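Local coordinates for extracellular solute-binding protein, family 1 (Bifidobacterium longum subsp. infantis ATCC 15697, PDB 3OMB) that probably binds a sugar-like solute outside the cell and delivers it to an ABC transporter, and carries a bound magnesium ion, at residues Asn99-Gly104 / Ser419-Gly424; Val44-Asn49 / Trp74-Arg79. All coordinates share one frame; numbering follows the deposited sequence.

Contact 1: Asn99-Gly104 / Ser419-Gly424; sequences NLNGYG and SELLVG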
loop_
_atom_site.group_PDB
_atom_site.type_symbol
_atom_site.label_atom_id
_atom_site.label_comp_id
_atom_site.label_asym_id
_atom_site.label_seq_id
_atom_site.Cartn_x
_atom_site.Cartn_y
_atom_site.Cartn_z
ATOM N N ASN A 99 -8.942 -12.291 -15.640
ATOM C CA ASN A 99 -7.684 -12.244 -14.917
ATOM C C ASN A 99 -7.813 -11.339 -13.709
ATOM O O ASN A 99 -8.143 -10.154 -13.840
ATOM C CB ASN A 99 -6.575 -11.753 -15.837
ATOM C CG ASN A 99 -6.408 -12.626 -17.046
ATOM O OD1 ASN A 99 -5.680 -13.596 -17.002
ATOM N ND2 ASN A 99 -7.112 -12.306 -18.123
ATOM N N LEU A 100 -7.559 -11.918 -12.538
ATOM C CA LEU A 100 -7.673 -11.208 -11.272
ATOM C C LEU A 100 -6.288 -10.890 -10.716
ATOM O O LEU A 100 -5.535 -11.791 -10.356
ATOM C CB LEU A 100 -8.511 -12.014 -10.254
ATOM C CG LEU A 100 -9.862 -12.566 -10.745
ATOM C CD1 LEU A 100 -10.621 -13.207 -9.596
ATOM C CD2 LEU A 100 -10.738 -11.501 -11.428
ATOM N N ASN A 101 -5.970 -9.600 -10.658
ATOM C CA ASN A 101 -4.666 -9.113 -10.237
ATOM C C ASN A 101 -3.547 -9.771 -11.027
ATOM O O ASN A 101 -2.509 -10.110 -10.473
ATOM C CB ASN A 101 -4.441 -9.299 -8.733
ATOM C CG ASN A 101 -5.206 -8.291 -7.898
ATOM O OD1 ASN A 101 -4.992 -7.091 -8.009
ATOM N ND2 ASN A 101 -6.083 -8.781 -7.040
ATOM N N GLY A 102 -3.785 -9.975 -12.317
ATOM C CA GLY A 102 -2.775 -10.560 -13.197
ATOM C C GLY A 102 -1.950 -9.511 -13.906
ATOM O O GLY A 102 -0.731 -9.590 -13.912
ATOM N N TYR A 103 -2.626 -8.512 -14.464
ATOM C CA TYR A 103 -2.024 -7.567 -15.400
ATOM C C TYR A 103 -2.414 -6.145 -15.103
ATOM O O TYR A 103 -3.436 -5.891 -14.492
ATOM C CB TYR A 103 -2.507 -7.895 -16.811
ATOM C CG TYR A 103 -2.243 -9.323 -17.182
ATOM C CD1 TYR A 103 -0.959 -9.744 -17.501
ATOM C CD2 TYR A 103 -3.270 -10.263 -17.171
ATOM C CE1 TYR A 103 -0.703 -11.070 -17.806
ATOM C CE2 TYR A 103 -3.026 -11.594 -17.493
ATOM C CZ TYR A 103 -1.745 -11.988 -17.816
ATOM O OH TYR A 103 -1.491 -13.295 -18.133
ATOM N N GLY A 104 -1.597 -5.207 -15.552
ATOM C CA GLY A 104 -1.982 -3.804 -15.517
ATOM C C GLY A 104 -2.294 -3.356 -16.927
ATOM O O GLY A 104 -1.944 -4.041 -17.887
ATOM N N SER A 419 -9.080 -11.731 0.510
ATOM C CA SER A 419 -8.613 -10.679 1.425
ATOM C C SER A 419 -8.252 -9.431 0.615
ATOM O O SER A 419 -9.051 -8.999 -0.239
ATOM C CB SER A 419 -7.438 -11.186 2.292
ATOM O OG SER A 419 -7.170 -10.268 3.354
ATOM N N GLU A 420 -7.070 -8.864 0.834
ATOM C CA GLU A 420 -6.705 -7.649 0.108
ATOM C C GLU A 420 -6.554 -7.845 -1.429
ATOM O O GLU A 420 -6.464 -6.868 -2.165
ATOM C CB GLU A 420 -5.461 -6.959 0.718
ATOM C CG GLU A 420 -4.107 -7.507 0.221
ATOM C CD GLU A 420 -3.641 -8.766 0.948
ATOM O OE1 GLU A 420 -4.325 -9.195 1.892
ATOM O OE2 GLU A 420 -2.576 -9.327 0.571
ATOM N N LEU A 421 -6.529 -9.096 -1.893
ATOM C CA LEU A 421 -6.469 -9.406 -3.332
ATOM C C LEU A 421 -7.853 -9.570 -3.957
ATOM O O LEU A 421 -7.992 -10.163 -5.034
ATOM C CB LEU A 421 -5.627 -10.660 -3.590
ATOM C CG LEU A 421 -4.127 -10.492 -3.331
ATOM C CD1 LEU A 421 -3.476 -11.839 -3.117
ATOM C CD2 LEU A 421 -3.436 -9.714 -4.473
ATOM N N LEU A 422 -8.879 -9.036 -3.296
ATOM C CA LEU A 422 -10.222 -9.124 -3.844
ATOM C C LEU A 422 -10.257 -8.278 -5.120
ATOM O O LEU A 422 -9.517 -7.286 -5.272
ATOM C CB LEU A 422 -11.257 -8.623 -2.844
ATOM C CG LEU A 422 -11.579 -7.120 -2.894
ATOM C CD1 LEU A 422 -12.921 -6.824 -2.224
ATOM C CD2 LEU A 422 -10.482 -6.316 -2.263
ATOM N N VAL A 423 -11.100 -8.689 -6.047
ATOM C CA VAL A 423 -11.307 -7.920 -7.242
ATOM C C VAL A 423 -12.817 -7.692 -7.263
ATOM O O VAL A 423 -13.596 -8.597 -7.542
ATOM C CB VAL A 423 -10.779 -8.703 -8.447
ATOM C CG1 VAL A 423 -11.056 -7.979 -9.722
ATOM C CG2 VAL A 423 -9.280 -8.900 -8.310
ATOM N N GLY A 424 -13.223 -6.479 -6.930
ATOM C CA GLY A 424 -14.616 -6.179 -6.625
ATOM C C GLY A 424 -14.550 -4.893 -5.837
ATOM O O GLY A 424 -13.534 -4.211 -5.874
HETATM O O HOH W 1 -6.737 -6.520 -4.963
#

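Contact 2: Val44-Asn49 / Trp74-Arg79; sequences VLVKKN and WQEVTR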
loop_
_atom_site.group_PDB
_atom_site.type_symbol
_atom_site.label_atom_id
_atom_site.label_comp_id
_atom_site.label_asym_id
_atom_site.label_seq_id
_atom_site.Cartn_x
_atom_site.Cartn_y
_atom_site.Cartn_z
ATOM N N VAL A 44 -10.175 -18.467 -15.489
ATOM C CA VAL A 44 -9.932 -17.310 -14.645
ATOM C C VAL A 44 -8.607 -17.490 -13.953
ATOM O O VAL A 44 -8.434 -18.428 -13.168
ATOM C CB VAL A 44 -11.015 -17.156 -13.564
ATOM C CG1 VAL A 44 -10.757 -15.897 -12.718
ATOM C CG2 VAL A 44 -12.389 -17.101 -14.195
ATOM N N LEU A 45 -7.671 -16.596 -14.239
ATOM C CA LEU A 45 -6.420 -16.541 -13.500
ATOM C C LEU A 45 -6.676 -15.693 -12.231
ATOM O O LEU A 45 -7.328 -14.666 -12.311
ATOM C CB LEU A 45 -5.339 -15.896 -14.358
ATOM C CG LEU A 45 -4.080 -15.598 -13.547
ATOM C CD1 LEU A 45 -3.008 -16.601 -13.870
ATOM C CD2 LEU A 45 -3.637 -14.167 -13.782
ATOM N N VAL A 46 -6.182 -16.149 -11.078
ATOM C CA VAL A 46 -6.376 -15.461 -9.800
ATOM C C VAL A 46 -5.083 -15.532 -8.967
ATOM O O VAL A 46 -4.559 -16.610 -8.670
ATOM C CB VAL A 46 -7.597 -16.024 -8.980
ATOM C CG1 VAL A 46 -7.496 -17.546 -8.747
ATOM C CG2 VAL A 46 -7.748 -15.280 -7.676
ATOM N N LYS A 47 -4.574 -14.370 -8.613
ATOM C CA LYS A 47 -3.432 -14.268 -7.712
ATOM C C LYS A 47 -3.908 -14.505 -6.283
ATOM O O LYS A 47 -4.975 -14.016 -5.898
ATOM C CB LYS A 47 -2.816 -12.881 -7.829
ATOM C CG LYS A 47 -1.450 -12.753 -7.153
ATOM C CD LYS A 47 -1.048 -11.304 -7.039
ATOM C CE LYS A 47 -0.162 -10.893 -8.184
ATOM N NZ LYS A 47 -0.070 -9.402 -8.247
ATOM N N LYS A 48 -3.111 -15.253 -5.519
ATOM C CA LYS A 48 -3.428 -15.669 -4.145
ATOM C C LYS A 48 -2.298 -15.313 -3.170
ATOM O O LYS A 48 -1.140 -15.171 -3.573
ATOM C CB LYS A 48 -3.620 -17.192 -4.087
ATOM C CG LYS A 48 -4.545 -17.799 -5.147
ATOM C CD LYS A 48 -6.030 -17.541 -4.848
ATOM C CE LYS A 48 -6.504 -18.233 -3.560
ATOM N NZ LYS A 48 -6.308 -19.706 -3.554
ATOM N N ASN A 49 -2.628 -15.186 -1.887
ATOM C CA ASN A 49 -1.607 -15.200 -0.839
ATOM C C ASN A 49 -1.402 -16.672 -0.462
ATOM O O ASN A 49 -2.349 -17.468 -0.538
ATOM C CB ASN A 49 -2.068 -14.388 0.391
ATOM C CG ASN A 49 -2.119 -12.874 0.142
ATOM O OD1 ASN A 49 -1.276 -12.315 -0.569
ATOM N ND2 ASN A 49 -3.107 -12.202 0.747
ATOM N N TRP A 74 -10.344 -22.443 -12.545
ATOM C CA TRP A 74 -9.474 -21.516 -11.802
ATOM C C TRP A 74 -8.016 -21.801 -12.080
ATOM O O TRP A 74 -7.577 -22.945 -12.052
ATOM C CB TRP A 74 -9.720 -21.600 -10.287
ATOM C CG TRP A 74 -11.104 -21.163 -9.866
ATOM C CD1 TRP A 74 -12.189 -21.976 -9.593
ATOM C CD2 TRP A 74 -11.562 -19.810 -9.692
ATOM N NE1 TRP A 74 -13.283 -21.194 -9.235
ATOM C CE2 TRP A 74 -12.920 -19.868 -9.298
ATOM C CE3 TRP A 74 -10.945 -18.550 -9.812
ATOM C CZ2 TRP A 74 -13.674 -18.711 -9.030
ATOM C CZ3 TRP A 74 -11.707 -17.389 -9.551
ATOM C CH2 TRP A 74 -13.049 -17.481 -9.168
ATOM N N GLN A 75 -7.242 -20.757 -12.324
ATOM C CA GLN A 75 -5.809 -20.945 -12.399
ATOM C C GLN A 75 -5.178 -20.112 -11.287
ATOM O O GLN A 75 -5.023 -18.913 -11.430
ATOM C CB GLN A 75 -5.303 -20.547 -13.788
ATOM C CG GLN A 75 -3.893 -20.988 -14.086
ATOM C CD GLN A 75 -3.231 -20.138 -15.175
ATOM O OE1 GLN A 75 -2.012 -19.982 -15.175
ATOM N NE2 GLN A 75 -4.031 -19.582 -16.100
ATOM N N GLU A 76 -4.826 -20.758 -10.181
ATOM C CA GLU A 76 -4.377 -20.046 -8.988
ATOM C C GLU A 76 -2.881 -19.864 -8.989
ATOM O O GLU A 76 -2.156 -20.828 -9.165
ATOM C CB GLU A 76 -4.770 -20.809 -7.733
ATOM C CG GLU A 76 -6.249 -21.132 -7.685
ATOM C CD GLU A 76 -6.602 -22.049 -6.529
ATOM O OE1 GLU A 76 -6.563 -21.595 -5.369
ATOM O OE2 GLU A 76 -6.929 -23.217 -6.783
ATOM N N VAL A 77 -2.428 -18.631 -8.782
ATOM C CA VAL A 77 -0.999 -18.350 -8.735
ATOM C C VAL A 77 -0.673 -17.484 -7.520
ATOM O O VAL A 77 -1.373 -16.522 -7.254
ATOM C CB VAL A 77 -0.478 -17.665 -10.052
ATOM C CG1 VAL A 77 -0.493 -18.644 -11.236
ATOM C CG2 VAL A 77 -1.259 -16.367 -10.374
ATOM N N THR A 78 0.384 -17.822 -6.784
ATOM C CA THR A 78 0.816 -16.974 -5.660
ATOM C C THR A 78 1.553 -15.728 -6.169
ATOM O O THR A 78 1.948 -15.664 -7.339
ATOM C CB THR A 78 1.724 -17.722 -4.673
ATOM O OG1 THR A 78 2.882 -18.181 -5.375
ATOM C CG2 THR A 78 0.998 -18.914 -4.047
ATOM N N ARG A 79 1.738 -14.750 -5.282
ATOM C CA ARG A 79 2.391 -13.489 -5.629
ATOM C C ARG A 79 3.745 -13.707 -6.278
ATOM O O ARG A 79 4.096 -13.023 -7.241
ATOM C CB ARG A 79 2.562 -12.607 -4.392
ATOM C CG ARG A 79 1.260 -12.044 -3.835
ATOM C CD ARG A 79 1.560 -11.165 -2.627
ATOM N NE ARG A 79 0.364 -10.569 -2.035
ATOM C CZ ARG A 79 -0.183 -9.412 -2.413
ATOM N NH1 ARG A 79 -1.264 -8.958 -1.782
ATOM N NH2 ARG A 79 0.340 -8.707 -3.418
#

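Contact 1: Asn99-Gly104 / Ser419-Gly424
Leu-100 and Asn-101 meet Leu-421 and Val-423 where strand 98-100 of a four-stranded mixed sheet runs out into a loop, an arrangement consistent with the type 2 periplasmic-binding-protein fold of solute-binding proteins. The second segment lies in the loop between helix 403-411 and strand 431-433, so the contact joins a loop distant in sequence to the C-terminal end of the strand. Apolar packing comes first. CG2 of Val-423 sits 3.8 Å from CB of Leu-100, while its other methyl, CG1, placed anti to the backbone N (chi1 176°), lies 3.9 Å from CD2 of Leu-100. Leu-354 of the neighbouring strand 352-356 touches both residues. The carboxamide of Asn-101 reaches between the two apolar side chains of the loop: its ND2 stands 3.4 Å from Val-423 CG2 and 3.8 Å from Leu-421 CD2, the Asn-101 and Val-423 side chains running past one another in opposing senses. Within the loop, Leu-422 N is bonded to Ser-419 O, closing a tight turn. A water carries part of the polar contact. Asn-101 ND2 donates to it over 3.1 Å, and the same water is within hydrogen-bonding reach of two loop carbonyls, although its protons may be shared with other acceptors: it lies 2.8 Å from Glu-420 O and 2.9 Å from Leu-422 O.

Contact 2: Val44-Asn49 / Trp74-Arg79
Val-44 to Lys-48 pair in register with Trp-74 to Thr-78 as adjacent parallel strands of a beta-alpha-beta unit, whose crossover is helix 59-68. Four backbone hydrogen bonds zip the strands together: Gln-75 N to Val-44 O, Val-46 N to Gln-75 O, Val-77 N to Val-46 O and Lys-48 N to Val-77 O. A weak fifth, Arg-79 N to Lys-48 O, carries the pairing to the start of helix 79-92, for which Thr-78 is the N-cap. Apolar contacts occupy both faces. On one, the six-membered part of the Trp-74 indole is met obliquely by two methyls, Val-44 CG1 at CZ3 (3.6 Å) and Val-46 CG1 at CE3 (3.7 Å). On the other, Leu-45 CD1 packs 3.9 Å from Val-77 CG2. Polar side chains supply the rest. Bends at chi2, chi3 and chi4 (chi4 -58° places NZ) bring Lys-48 NZ into a salt bridge with Glu-76 OE1 at 2.6 Å, nearly in line with the C-O bond; NZ also bonds Glu-53 O, and OE1 takes the N-H of Met-55. An alanine in place of Lys-48 would probably leave the Glu-76 carboxylate without its counter-charge and Glu-53 O without this donor. Arg-79, salt-bridged through NH1 to Glu-420, runs alongside Asn-49, guanidinium and amide nearly coplanar (22°); its NE donates to Asn-49 OD1 (2.8 Å), nearly in line with the C=O (168°).

From the N terminus, strand 41-48 passes through helix 59-68 into strand 71-78, and contact 2 closes that short loop. Helix 79-92 then leads to strand 98-100, where contact 1 opens; it closes only after 314 intervening residues, when the chain returns with 419-424. The two closures therefore follow one another in series, neither nesting nor crossing. Strand 41-48 lies between 71-78 and 98-100, so both contacts reach the same sheet, with centres about 9 Å apart; Leu-100 N and Leu-45 O, 2.8 Å apart, probably hydrogen-bond between them. Through Glu-420, which bonds Arg-79 and Asn-49, the late loop joins the residues just beyond both strands of contact 2.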